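Local coordinates for PmoD (Methylocystis sp. ATCC 49242, PDB 6CPD), which is a copper-binding, cupredoxin-like periplasmic protein from a methane-oxidising bacterium that probably serves copper handling connected with methane oxidation, at residues C6-G11 against G107-T112; P22-S27 against I33-R38; F43-P48 against L53-R58; L81-K86 against G91-E96. All coordinates share one frame; numbering follows the deposited sequence.

Contact 1: C6-G11 against G107-T112; sequences CMVMFG and GLVTLT. With CU1 (copper (I) ion), chain D.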
loop_
_atom_site.group_PDB
_atom_site.type_symbol
_atom_site.label_atom_id
_atom_site.label_comp_id
_atom_site.label_asym_id
_atom_site.label_seq_id
_atom_site.Cartn_x
_atom_site.Cartn_y
_atom_site.Cartn_z
ATOM N N CYS B 6 -1.592 0.181 -1.215
ATOM C CA CYS B 6 -0.469 -0.716 -1.460
ATOM C C CYS B 6 0.284 -0.251 -2.693
ATOM O O CYS B 6 -0.271 -0.287 -3.774
ATOM C CB CYS B 6 -0.969 -2.159 -1.651
ATOM S SG CYS B 6 0.369 -3.361 -1.965
ATOM N N MET B 7 1.546 0.170 -2.553
ATOM C CA MET B 7 2.173 0.857 -3.687
ATOM C C MET B 7 3.678 0.742 -3.761
ATOM O O MET B 7 4.333 0.483 -2.767
ATOM C CB MET B 7 1.840 2.356 -3.633
ATOM C CG MET B 7 2.482 3.056 -2.416
ATOM S SD MET B 7 2.024 4.784 -2.144
ATOM C CE MET B 7 0.323 4.571 -1.555
ATOM N N VAL B 8 4.211 0.982 -4.955
ATOM C CA VAL B 8 5.628 1.291 -5.126
ATOM C C VAL B 8 5.685 2.744 -5.636
ATOM O O VAL B 8 4.777 3.180 -6.326
ATOM C CB VAL B 8 6.312 0.302 -6.082
ATOM C CG1 VAL B 8 5.708 0.384 -7.463
ATOM C CG2 VAL B 8 7.791 0.548 -6.120
ATOM N N MET B 9 6.681 3.521 -5.211
ATOM C CA MET B 9 6.655 4.958 -5.453
ATOM C C MET B 9 7.777 5.539 -6.308
ATOM O O MET B 9 8.939 5.192 -6.118
ATOM C CB MET B 9 6.651 5.675 -4.103
ATOM C CG MET B 9 5.534 5.177 -3.187
ATOM S SD MET B 9 5.530 6.106 -1.679
ATOM C CE MET B 9 6.961 5.408 -0.848
ATOM N N PHE B 10 7.422 6.461 -7.206
ATOM C CA PHE B 10 8.398 7.316 -7.858
ATOM C C PHE B 10 8.047 8.760 -7.575
ATOM O O PHE B 10 7.358 9.390 -8.374
ATOM C CB PHE B 10 8.432 7.091 -9.370
ATOM C CG PHE B 10 8.916 5.733 -9.770
ATOM C CD1 PHE B 10 8.037 4.661 -9.809
ATOM C CD2 PHE B 10 10.250 5.519 -10.083
ATOM C CE1 PHE B 10 8.480 3.391 -10.172
ATOM C CE2 PHE B 10 10.703 4.255 -10.452
ATOM C CZ PHE B 10 9.818 3.193 -10.500
ATOM N N GLY B 11 8.516 9.299 -6.459
ATOM C CA GLY B 11 8.147 10.656 -6.097
ATOM C C GLY B 11 6.655 10.687 -5.799
ATOM O O GLY B 11 6.178 9.952 -4.944
ATOM N N GLY B 107 10.852 -6.475 -4.941
ATOM C CA GLY B 107 10.502 -6.223 -6.322
ATOM C C GLY B 107 11.204 -4.943 -6.735
ATOM O O GLY B 107 11.009 -3.893 -6.119
ATOM N N LEU B 108 12.059 -5.041 -7.747
ATOM C CA LEU B 108 12.759 -3.878 -8.280
ATOM C C LEU B 108 12.082 -3.393 -9.548
ATOM O O LEU B 108 12.107 -4.088 -10.562
ATOM C CB LEU B 108 14.216 -4.209 -8.588
ATOM C CG LEU B 108 15.035 -4.705 -7.412
ATOM C CD1 LEU B 108 16.415 -5.165 -7.876
ATOM C CD2 LEU B 108 15.139 -3.584 -6.413
ATOM N N VAL B 109 11.485 -2.213 -9.496
ATOM C CA VAL B 109 10.827 -1.641 -10.664
ATOM C C VAL B 109 11.731 -0.564 -11.236
ATOM O O VAL B 109 12.058 0.410 -10.563
ATOM C CB VAL B 109 9.456 -1.025 -10.334
ATOM C CG1 VAL B 109 8.823 -0.448 -11.600
ATOM C CG2 VAL B 109 8.532 -2.059 -9.682
ATOM N N THR B 110 12.151 -0.746 -12.474
ATOM C CA THR B 110 13.047 0.208 -13.087
ATOM C C THR B 110 12.344 0.921 -14.228
ATOM O O THR B 110 11.849 0.280 -15.152
ATOM C CB THR B 110 14.318 -0.480 -13.610
ATOM O OG1 THR B 110 14.895 -1.265 -12.559
ATOM C CG2 THR B 110 15.332 0.559 -14.100
ATOM N N LEU B 111 12.292 2.247 -14.145
ATOM C CA LEU B 111 11.722 3.056 -15.208
ATOM C C LEU B 111 12.809 3.725 -16.009
ATOM O O LEU B 111 13.795 4.208 -15.462
ATOM C CB LEU B 111 10.801 4.141 -14.668
ATOM C CG LEU B 111 9.423 3.817 -14.128
ATOM C CD1 LEU B 111 8.780 5.148 -13.872
ATOM C CD2 LEU B 111 8.617 3.020 -15.136
ATOM N N THR B 112 12.602 3.807 -17.308
ATOM C CA THR B 112 13.528 4.553 -18.112
ATOM C C THR B 112 12.844 5.852 -18.502
ATOM O O THR B 112 11.861 5.844 -19.248
ATOM C CB THR B 112 13.954 3.777 -19.375
ATOM O OG1 THR B 112 14.419 2.470 -19.011
ATOM C CG2 THR B 112 15.045 4.531 -20.108
HETATM CU CU CU1 D . 3.542 5.656 -0.658
#

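Contact 2: P22-S27 against I33-R38; sequences PDKSRS and IPATGR. With SO4 (sulfate ion), chain C.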
loop_
_atom_site.group_PDB
_atom_site.type_symbol
_atom_site.label_atom_id
_atom_site.label_comp_id
_atom_site.label_asym_id
_atom_site.label_seq_id
_atom_site.Cartn_x
_atom_site.Cartn_y
_atom_site.Cartn_z
ATOM N N PRO B 22 -4.718 -17.577 -5.415
ATOM C CA PRO B 22 -5.986 -18.231 -5.759
ATOM C C PRO B 22 -6.085 -19.688 -5.281
ATOM O O PRO B 22 -7.206 -20.201 -5.140
ATOM C CB PRO B 22 -6.020 -18.142 -7.291
ATOM C CG PRO B 22 -4.580 -17.988 -7.709
ATOM C CD PRO B 22 -3.941 -17.188 -6.605
ATOM N N ASP B 23 -4.952 -20.366 -5.105
ATOM C CA ASP B 23 -4.982 -21.755 -4.618
ATOM C C ASP B 23 -5.256 -21.851 -3.113
ATOM O O ASP B 23 -5.659 -22.902 -2.617
ATOM C CB ASP B 23 -3.677 -22.472 -4.975
ATOM C CG ASP B 23 -3.619 -22.866 -6.442
ATOM O OD1 ASP B 23 -4.694 -22.906 -7.075
ATOM O OD2 ASP B 23 -2.511 -23.129 -6.966
ATOM N N LYS B 24 -5.039 -20.754 -2.393
ATOM C CA LYS B 24 -5.168 -20.737 -0.934
ATOM C C LYS B 24 -6.394 -19.996 -0.422
ATOM O O LYS B 24 -6.990 -20.398 0.581
ATOM C CB LYS B 24 -3.918 -20.146 -0.281
ATOM C CG LYS B 24 -2.759 -21.117 -0.248
ATOM C CD LYS B 24 -3.129 -22.229 0.719
ATOM C CE LYS B 24 -2.018 -23.225 0.950
ATOM N NZ LYS B 24 -2.517 -24.361 1.792
ATOM N N SER B 25 -6.771 -18.925 -1.109
ATOM C CA SER B 25 -7.730 -17.996 -0.558
ATOM C C SER B 25 -8.316 -17.053 -1.609
ATOM O O SER B 25 -7.764 -16.898 -2.687
ATOM C CB SER B 25 -7.035 -17.199 0.552
ATOM O OG SER B 25 -7.687 -15.984 0.814
ATOM N N ARG B 26 -9.437 -16.419 -1.283
ATOM C CA ARG B 26 -9.999 -15.368 -2.123
ATOM C C ARG B 26 -9.617 -13.981 -1.604
ATOM O O ARG B 26 -10.126 -12.971 -2.095
ATOM C CB ARG B 26 -11.525 -15.496 -2.215
ATOM C CG ARG B 26 -12.044 -16.753 -2.940
ATOM C CD ARG B 26 -11.525 -16.832 -4.393
ATOM N NE ARG B 26 -11.804 -18.116 -5.048
ATOM C CZ ARG B 26 -10.852 -18.987 -5.377
ATOM N NH1 ARG B 26 -9.576 -18.689 -5.118
ATOM N NH2 ARG B 26 -11.160 -20.144 -5.950
ATOM N N SER B 27 -8.740 -13.933 -0.598
ATOM C CA SER B 27 -8.281 -12.662 -0.036
ATOM C C SER B 27 -7.234 -11.968 -0.921
ATOM O O SER B 27 -6.638 -12.580 -1.810
ATOM C CB SER B 27 -7.683 -12.873 1.365
ATOM O OG SER B 27 -8.592 -13.524 2.237
ATOM N N ILE B 33 2.621 -11.764 2.321
ATOM C CA ILE B 33 1.984 -12.828 1.551
ATOM C C ILE B 33 2.085 -14.146 2.320
ATOM O O ILE B 33 3.181 -14.674 2.462
ATOM C CB ILE B 33 2.663 -12.911 0.164
ATOM C CG1 ILE B 33 2.579 -11.542 -0.525
ATOM C CG2 ILE B 33 2.070 -13.989 -0.688
ATOM C CD1 ILE B 33 3.454 -11.423 -1.737
ATOM N N PRO B 34 0.946 -14.690 2.794
ATOM C CA PRO B 34 0.980 -15.756 3.817
ATOM C C PRO B 34 1.388 -17.152 3.338
ATOM O O PRO B 34 1.884 -17.945 4.146
ATOM C CB PRO B 34 -0.459 -15.776 4.349
ATOM C CG PRO B 34 -1.286 -15.226 3.249
ATOM C CD PRO B 34 -0.423 -14.195 2.567
ATOM N N ALA B 35 1.220 -17.462 2.058
ATOM C CA ALA B 35 1.431 -18.845 1.639
ATOM C C ALA B 35 2.482 -18.947 0.548
ATOM O O ALA B 35 2.806 -17.964 -0.111
ATOM C CB ALA B 35 0.106 -19.460 1.150
ATOM N N THR B 36 3.084 -20.126 0.442
ATOM C CA THR B 36 3.920 -20.460 -0.694
ATOM C C THR B 36 2.967 -20.871 -1.809
ATOM O O THR B 36 1.795 -21.150 -1.551
ATOM C CB THR B 36 4.936 -21.574 -0.364
ATOM O OG1 THR B 36 4.262 -22.640 0.301
ATOM C CG2 THR B 36 6.021 -21.039 0.572
ATOM N N GLY B 37 3.428 -20.847 -3.050
ATOM C CA GLY B 37 2.595 -21.343 -4.126
ATOM C C GLY B 37 2.261 -20.272 -5.144
ATOM O O GLY B 37 2.909 -19.210 -5.198
ATOM N N ARG B 38 1.204 -20.545 -5.910
ATOM C CA ARG B 38 0.787 -19.699 -7.025
ATOM C C ARG B 38 0.435 -18.302 -6.558
ATOM O O ARG B 38 -0.467 -18.104 -5.748
ATOM C CB ARG B 38 -0.416 -20.305 -7.752
ATOM C CG ARG B 38 -0.973 -19.462 -8.899
ATOM C CD ARG B 38 -1.707 -20.338 -9.911
ATOM N NE ARG B 38 -2.868 -21.004 -9.318
ATOM C CZ ARG B 38 -4.138 -20.735 -9.635
ATOM N NH1 ARG B 38 -4.419 -19.827 -10.558
ATOM N NH2 ARG B 38 -5.133 -21.382 -9.036
HETATM S S SO4 C . -6.594 -15.499 4.573
HETATM O O1 SO4 C . -7.190 -16.470 3.669
HETATM O O2 SO4 C . -6.768 -15.973 5.944
HETATM O O3 SO4 C . -7.301 -14.231 4.430
HETATM O O4 SO4 C . -5.169 -15.375 4.265
HETATM O O HOH W 1 -0.303 -23.091 -5.477
#

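Contact 3: F43-P48 against L53-R58; sequences FDIENP and LPLELR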
loop_
_atom_site.group_PDB
_atom_site.type_symbol
_atom_site.label_atom_id
_atom_site.label_comp_id
_atom_site.label_asym_id
_atom_site.label_seq_id
_atom_site.Cartn_x
_atom_site.Cartn_y
_atom_site.Cartn_z
ATOM N N PHE B 43 -0.337 -4.905 -11.213
ATOM C CA PHE B 43 0.219 -3.550 -11.154
ATOM C C PHE B 43 -0.713 -2.589 -11.887
ATOM O O PHE B 43 -1.188 -2.889 -12.982
ATOM C CB PHE B 43 1.620 -3.511 -11.774
ATOM C CG PHE B 43 2.631 -4.341 -11.035
ATOM C CD1 PHE B 43 2.693 -5.710 -11.230
ATOM C CD2 PHE B 43 3.510 -3.756 -10.143
ATOM C CE1 PHE B 43 3.612 -6.477 -10.538
ATOM C CE2 PHE B 43 4.429 -4.513 -9.452
ATOM C CZ PHE B 43 4.485 -5.880 -9.656
ATOM N N ASP B 44 -0.979 -1.442 -11.267
ATOM C CA ASP B 44 -1.845 -0.418 -11.845
ATOM C C ASP B 44 -1.078 0.913 -11.772
ATOM O O ASP B 44 -0.941 1.511 -10.706
ATOM C CB ASP B 44 -3.164 -0.318 -11.065
ATOM C CG ASP B 44 -4.115 0.759 -11.614
ATOM O OD1 ASP B 44 -3.718 1.591 -12.463
ATOM O OD2 ASP B 44 -5.267 0.814 -11.127
ATOM N N ILE B 45 -0.612 1.390 -12.910
ATOM C CA ILE B 45 0.178 2.606 -12.956
ATOM C C ILE B 45 -0.706 3.846 -12.847
ATOM O O ILE B 45 -1.568 4.060 -13.699
ATOM C CB ILE B 45 0.985 2.658 -14.260
ATOM C CG1 ILE B 45 1.902 1.425 -14.351
ATOM C CG2 ILE B 45 1.762 3.941 -14.331
ATOM C CD1 ILE B 45 2.486 1.202 -15.743
ATOM N N GLU B 46 -0.524 4.657 -11.798
ATOM C CA GLU B 46 -1.432 5.778 -11.564
ATOM C C GLU B 46 -1.279 6.926 -12.566
ATOM O O GLU B 46 -2.268 7.542 -12.940
ATOM C CB GLU B 46 -1.262 6.341 -10.142
ATOM C CG GLU B 46 -1.832 5.441 -9.044
ATOM C CD GLU B 46 -1.826 6.098 -7.662
ATOM O OE1 GLU B 46 -1.178 7.158 -7.486
ATOM O OE2 GLU B 46 -2.495 5.562 -6.756
ATOM N N ASN B 47 -0.045 7.263 -12.931
ATOM C CA ASN B 47 0.221 8.376 -13.845
ATOM C C ASN B 47 0.161 7.909 -15.309
ATOM O O ASN B 47 0.969 7.088 -15.732
ATOM C CB ASN B 47 1.593 8.983 -13.532
ATOM C CG ASN B 47 1.902 10.234 -14.351
ATOM O OD1 ASN B 47 1.375 10.440 -15.448
ATOM N ND2 ASN B 47 2.809 11.050 -13.836
ATOM N N PRO B 48 -0.799 8.425 -16.083
ATOM C CA PRO B 48 -0.947 8.069 -17.505
ATOM C C PRO B 48 0.323 8.278 -18.348
ATOM O O PRO B 48 0.525 7.545 -19.312
ATOM C CB PRO B 48 -2.059 9.000 -17.984
ATOM C CG PRO B 48 -2.833 9.330 -16.753
ATOM C CD PRO B 48 -1.820 9.391 -15.650
ATOM N N LEU B 53 6.463 4.893 -20.963
ATOM C CA LEU B 53 7.802 4.700 -20.397
ATOM C C LEU B 53 8.146 3.228 -20.210
ATOM O O LEU B 53 7.359 2.473 -19.636
ATOM C CB LEU B 53 7.945 5.402 -19.050
ATOM C CG LEU B 53 7.880 6.925 -19.015
ATOM C CD1 LEU B 53 8.204 7.391 -17.599
ATOM C CD2 LEU B 53 8.851 7.506 -20.014
ATOM N N PRO B 54 9.337 2.829 -20.678
ATOM C CA PRO B 54 9.818 1.467 -20.458
ATOM C C PRO B 54 9.855 1.149 -18.971
ATOM O O PRO B 54 10.370 1.937 -18.175
ATOM C CB PRO B 54 11.224 1.479 -21.076
ATOM C CG PRO B 54 11.180 2.577 -22.104
ATOM C CD PRO B 54 10.275 3.623 -21.494
ATOM N N LEU B 55 9.273 0.014 -18.609
ATOM C CA LEU B 55 9.215 -0.407 -17.224
ATOM C C LEU B 55 9.708 -1.852 -17.106
ATOM O O LEU B 55 9.204 -2.766 -17.762
ATOM C CB LEU B 55 7.788 -0.244 -16.701
ATOM C CG LEU B 55 7.415 -0.541 -15.251
ATOM C CD1 LEU B 55 6.119 0.193 -14.930
ATOM C CD2 LEU B 55 7.237 -2.032 -15.014
ATOM N N GLU B 56 10.712 -2.048 -16.268
ATOM C CA GLU B 56 11.288 -3.366 -16.054
ATOM C C GLU B 56 10.971 -3.835 -14.637
ATOM O O GLU B 56 10.950 -3.029 -13.702
ATOM C CB GLU B 56 12.797 -3.324 -16.280
ATOM C CG GLU B 56 13.536 -4.569 -15.819
ATOM C CD GLU B 56 15.051 -4.403 -15.829
ATOM O OE1 GLU B 56 15.534 -3.253 -15.900
ATOM O OE2 GLU B 56 15.762 -5.431 -15.750
ATOM N N LEU B 57 10.710 -5.126 -14.471
ATOM C CA LEU B 57 10.487 -5.663 -13.128
ATOM C C LEU B 57 11.421 -6.837 -12.878
ATOM O O LEU B 57 11.498 -7.756 -13.687
ATOM C CB LEU B 57 9.027 -6.108 -12.937
ATOM C CG LEU B 57 8.737 -6.895 -11.643
ATOM C CD1 LEU B 57 8.812 -6.027 -10.374
ATOM C CD2 LEU B 57 7.393 -7.628 -11.724
ATOM N N ARG B 58 12.129 -6.791 -11.761
ATOM C CA ARG B 58 12.911 -7.928 -11.306
ATOM C C ARG B 58 12.607 -8.200 -9.854
ATOM O O ARG B 58 12.756 -7.323 -9.007
ATOM C CB ARG B 58 14.402 -7.687 -11.523
ATOM C CG ARG B 58 15.262 -8.842 -11.009
ATOM C CD ARG B 58 16.730 -8.538 -11.108
ATOM N NE ARG B 58 17.217 -8.844 -12.449
ATOM C CZ ARG B 58 18.126 -8.138 -13.101
ATOM N NH1 ARG B 58 18.638 -7.056 -12.547
ATOM N NH2 ARG B 58 18.505 -8.506 -14.312
#

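Contact 4: L81-K86 against G91-E96; sequences LHLPAK and GTFSVE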
loop_
_atom_site.group_PDB
_atom_site.type_symbol
_atom_site.label_atom_id
_atom_site.label_comp_id
_atom_site.label_asym_id
_atom_site.label_seq_id
_atom_site.Cartn_x
_atom_site.Cartn_y
_atom_site.Cartn_z
ATOM N N LEU B 81 12.197 -13.783 -10.474
ATOM C CA LEU B 81 11.487 -13.542 -11.717
ATOM C C LEU B 81 12.002 -12.268 -12.359
ATOM O O LEU B 81 12.355 -11.326 -11.661
ATOM C CB LEU B 81 9.982 -13.448 -11.429
ATOM C CG LEU B 81 8.988 -12.806 -12.395
ATOM C CD1 LEU B 81 7.639 -13.463 -12.213
ATOM C CD2 LEU B 81 8.865 -11.305 -12.137
ATOM N N HIS B 82 12.013 -12.229 -13.684
ATOM C CA HIS B 82 12.492 -11.052 -14.401
ATOM C C HIS B 82 11.660 -10.778 -15.641
ATOM O O HIS B 82 11.559 -11.625 -16.516
ATOM C CB HIS B 82 13.961 -11.210 -14.793
ATOM C CG HIS B 82 14.547 -9.981 -15.410
ATOM N ND1 HIS B 82 15.509 -10.024 -16.394
ATOM C CD2 HIS B 82 14.303 -8.666 -15.182
ATOM C CE1 HIS B 82 15.829 -8.793 -16.754
ATOM N NE2 HIS B 82 15.112 -7.951 -16.028
ATOM N N LEU B 83 11.045 -9.598 -15.697
ATOM C CA LEU B 83 10.374 -9.143 -16.908
ATOM C C LEU B 83 11.155 -8.008 -17.551
ATOM O O LEU B 83 11.278 -6.936 -16.961
ATOM C CB LEU B 83 8.955 -8.658 -16.622
ATOM C CG LEU B 83 7.901 -9.498 -15.925
ATOM C CD1 LEU B 83 6.604 -8.700 -16.008
ATOM C CD2 LEU B 83 7.749 -10.867 -16.572
ATOM N N PRO B 84 11.670 -8.226 -18.770
ATOM C CA PRO B 84 12.402 -7.167 -19.471
ATOM C C PRO B 84 11.577 -5.897 -19.655
ATOM O O PRO B 84 10.346 -5.951 -19.711
ATOM C CB PRO B 84 12.721 -7.797 -20.841
ATOM C CG PRO B 84 12.702 -9.256 -20.599
ATOM C CD PRO B 84 11.673 -9.497 -19.515
ATOM N N ALA B 85 12.268 -4.771 -19.778
ATOM C CA ALA B 85 11.626 -3.471 -19.913
ATOM C C ALA B 85 10.667 -3.429 -21.098
ATOM O O ALA B 85 10.993 -3.910 -22.172
ATOM C CB ALA B 85 12.687 -2.385 -20.062
ATOM N N LYS B 86 9.480 -2.863 -20.884
ATOM C CA LYS B 86 8.503 -2.680 -21.953
ATOM C C LYS B 86 7.506 -1.602 -21.553
ATOM O O LYS B 86 7.345 -1.287 -20.372
ATOM C CB LYS B 86 7.776 -3.980 -22.314
ATOM C CG LYS B 86 6.820 -4.476 -21.271
ATOM C CD LYS B 86 5.824 -5.460 -21.855
ATOM C CE LYS B 86 4.841 -4.760 -22.768
ATOM N NZ LYS B 86 3.720 -5.657 -23.159
ATOM N N GLY B 91 -1.577 0.650 -18.990
ATOM C CA GLY B 91 -1.333 1.135 -17.640
ATOM C C GLY B 91 -1.392 0.044 -16.588
ATOM O O GLY B 91 -1.179 0.300 -15.404
ATOM N N THR B 92 -1.737 -1.170 -17.007
ATOM C CA THR B 92 -1.906 -2.265 -16.062
ATOM C C THR B 92 -1.212 -3.512 -16.585
ATOM O O THR B 92 -1.059 -3.681 -17.795
ATOM C CB THR B 92 -3.402 -2.595 -15.805
ATOM O OG1 THR B 92 -4.023 -3.025 -17.026
ATOM C CG2 THR B 92 -4.146 -1.387 -15.256
ATOM N N PHE B 93 -0.779 -4.377 -15.673
ATOM C CA PHE B 93 -0.264 -5.693 -16.068
ATOM C C PHE B 93 -0.217 -6.605 -14.853
ATOM O O PHE B 93 -0.266 -6.134 -13.717
ATOM C CB PHE B 93 1.121 -5.592 -16.738
ATOM C CG PHE B 93 2.228 -5.092 -15.827
ATOM C CD1 PHE B 93 2.387 -3.738 -15.575
ATOM C CD2 PHE B 93 3.131 -5.979 -15.259
ATOM C CE1 PHE B 93 3.414 -3.282 -14.765
ATOM C CE2 PHE B 93 4.158 -5.530 -14.446
ATOM C CZ PHE B 93 4.299 -4.186 -14.194
ATOM N N SER B 94 -0.124 -7.907 -15.094
ATOM C CA SER B 94 -0.021 -8.874 -14.009
ATOM C C SER B 94 1.170 -9.784 -14.249
ATOM O O SER B 94 1.560 -10.009 -15.395
ATOM C CB SER B 94 -1.290 -9.725 -13.897
ATOM O OG SER B 94 -2.413 -8.959 -13.486
ATOM N N VAL B 95 1.751 -10.286 -13.162
ATOM C CA VAL B 95 2.770 -11.322 -13.241
ATOM C C VAL B 95 2.321 -12.455 -12.325
ATOM O O VAL B 95 1.622 -12.232 -11.329
ATOM C CB VAL B 95 4.182 -10.816 -12.846
ATOM C CG1 VAL B 95 4.401 -9.414 -13.365
ATOM C CG2 VAL B 95 4.367 -10.845 -11.361
ATOM N N GLU B 96 2.642 -13.678 -12.722
ATOM C CA GLU B 96 2.309 -14.845 -11.937
ATOM C C GLU B 96 3.591 -15.577 -11.608
ATOM O O GLU B 96 4.479 -15.678 -12.450
ATOM C CB GLU B 96 1.331 -15.756 -12.695
ATOM C CG GLU B 96 0.941 -17.035 -11.953
ATOM C CD GLU B 96 1.939 -18.180 -12.129
ATOM O OE1 GLU B 96 2.769 -18.124 -13.061
ATOM O OE2 GLU B 96 1.890 -19.138 -11.324
#

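Contact 1: C6-G11 against G107-T112
Copper(I) is gripped by the thioether sulfurs Met7 SD and Met9 SD, each 2.3 Å from the metal, on the strand whose other side presses Val8 and Phe10 against Val109 and Leu111. Both methionine chains bend at their last torsion, and Met7 SD and Met9 SD of the second subunit complete the four-sulfur site at the dimer interface. Behind it, strands 7-10 and 107-112 approach to 9.2 Å between axes, with 35° between their directions. With CG beside its backbone N (chi1 -66°), Phe10 extends its ring to the facing strand. Leu111 CD1 sits over the ring centre in a CH-pi contact, 3.9 Å from the centroid of Phe10 and 3° off the normal. Val109 CG1 instead meets the ring edge, 3.9 Å from Phe10 CZ, and backbone Val109 O lies there too, 3.6 Å from Phe10 CZ. Val8 CG1 touches Val109 CG2 more loosely at 4.3 Å. At Phe10, an alanine would take away the ring and would probably leave Leu111 CD1 and Val109 CG1 without their partner, opening a gap behind the copper-bearing strand. The arrangement is face-to-face packing of the two sheets of a cupredoxin-like beta sandwich, with an all-methionine copper site shared between subunits.

Contact 2: P22-S27 against I33-R38
The loop 22-27 and the segment 33-38 come closest at Asp23 and Arg38, 6.6 Å between CA atoms, where an irregular chain enters strand 37-45 through Gly37, whose backbone angles call for glycine. Arg38 forms a side-on, two-nitrogen salt bridge with Asp23: NH2 donates to OD1 at 2.5 Å, and NE to OD2 at 3.2 Å. Both oxygens lie near the guanidinium plane, yet the nitrogens approach from above the carboxylate, the two planes being 60° apart. The bend at chi3 (63°) turns the Arg38 guanidinium so that Pro22 CG also lies over one of its faces, 3.4 Å from Arg38 CZ. A water accepts from Arg38 N and donates to Asp23 OD2, giving that oxygen a second partner. A leucine in place of Arg38 would probably leave the Asp23 carboxylate without its countercharge and Pro22 without the flat group it packs against. Farther along, Lys24 CG rests on Ala35 CB at 3.6 Å, while Arg26 NH1 donates a hydrogen bond to Pro22 O, in the carbonyl plane and on a lone pair. Ser25 OG accepts from Ser27 N at 2.7 Å and donates to sulfate O1 at 2.9 Å; Ser27 OG donates to sulfate O3 at 2.6 Å. This is an ST turn at an anion site, where Ser25, Ser27 and Tyr29 of both subunits surround a sulfate probably from the crystallisation liquor.

Contact 3: F43-P48 against L53-R58
Phe43 and Ile45 face Leu57 and Leu55 across the interior of the beta sandwich, the two segments being the arms of a beta arch whose strands belong to different sheets. The backbones stay well apart, with 10.7 Å between the CA atoms of Phe43 and Leu57, and only apolar side chains bridge the space. Polar interactions lie outside this layer: Asn47 ND2, in the connecting loop, is hydrogen-bonded to Asp13 OD1, and Arg58 NH2 of strand 55-61 forms a salt bridge with Glu72. The apolar contacts are two. The Phe43 and Leu57 side chains cross at about a right angle: Leu57 CD2 comes to the far end of the ring, 4.0 Å from Phe43 CZ. The same ring stacks with that of Phe93 and touches Ile15 and Ile17, so Leu57 is one of several neighbours fixing its place. The second pair, Ile45 and Leu55, meets tip to tip. With CG1 beside the backbone N (chi1 -59°) and an extended second torsion, Ile45 carries its CD1 out toward Leu55, and the outermost methyls, Ile45 CD1 and Leu55 CD1, come together at 3.9 Å.

Contact 4: L81-K86 against G91-E96
Leu83 lies opposite Val95, their CA atoms 8.7 Å apart, where strands 81-86 and 92-96 run roughly antiparallel at 147° with axes 9.5 Å from each other. This spacing is that of strands in different sheets, and the bridging is done by side chains. The tightest touch is Leu83 CD1 to Val95 CG1 at 3.5 Å. Val95 has chi1 at -38°, turned about 20° from the staggered position, with CG1 beside its backbone N and CG2 between N and the carbonyl carbon; its two methyls thereby serve two leucines. Val95 CG2 faces Leu81 CD1 at 4.3 Å, and the same Leu81 CD1 lies 3.9 Å from the backbone oxygen Glu96 O. Leu83 CD1 also meets the Phe93 ring, at 4.3 Å from Phe93 CE2, so this one methyl touches both Val95 and, more loosely, Phe93. The Phe93 ring is held in addition by stacking with Tyr88, while Val95 rests on Leu57 and Met41. The backbone of Leu83 is hydrogen-bonded to that of Leu57 on the neighbouring strand of its own sheet. The pair forms a beta arch that closes one margin of the beta sandwich, packing the outermost strand 79-86 of one sheet over strand 92-99 of the other.

In the fold
From the N terminus, the copper-bearing strand of contact 1 opens a loop that closes only at 107-112, and the other three contacts nest inside it in series, none crossing. Contact 2 closes first, a short surface loop leading into strand 37-45, about 24 Å between centres from contact 1. Contact 3 then passes from that strand to 55-61 in the opposite sheet, and contact 4 returns from 79-86 to 92-99. Strands 37-45 and 92-99 are neighbours in one sheet; 103-112, 55-61 and 79-86 lie side by side in the other. Contacts 1, 3 and 4 thus bind the sheets together, while contacts 1 and 2 both reach the second subunit.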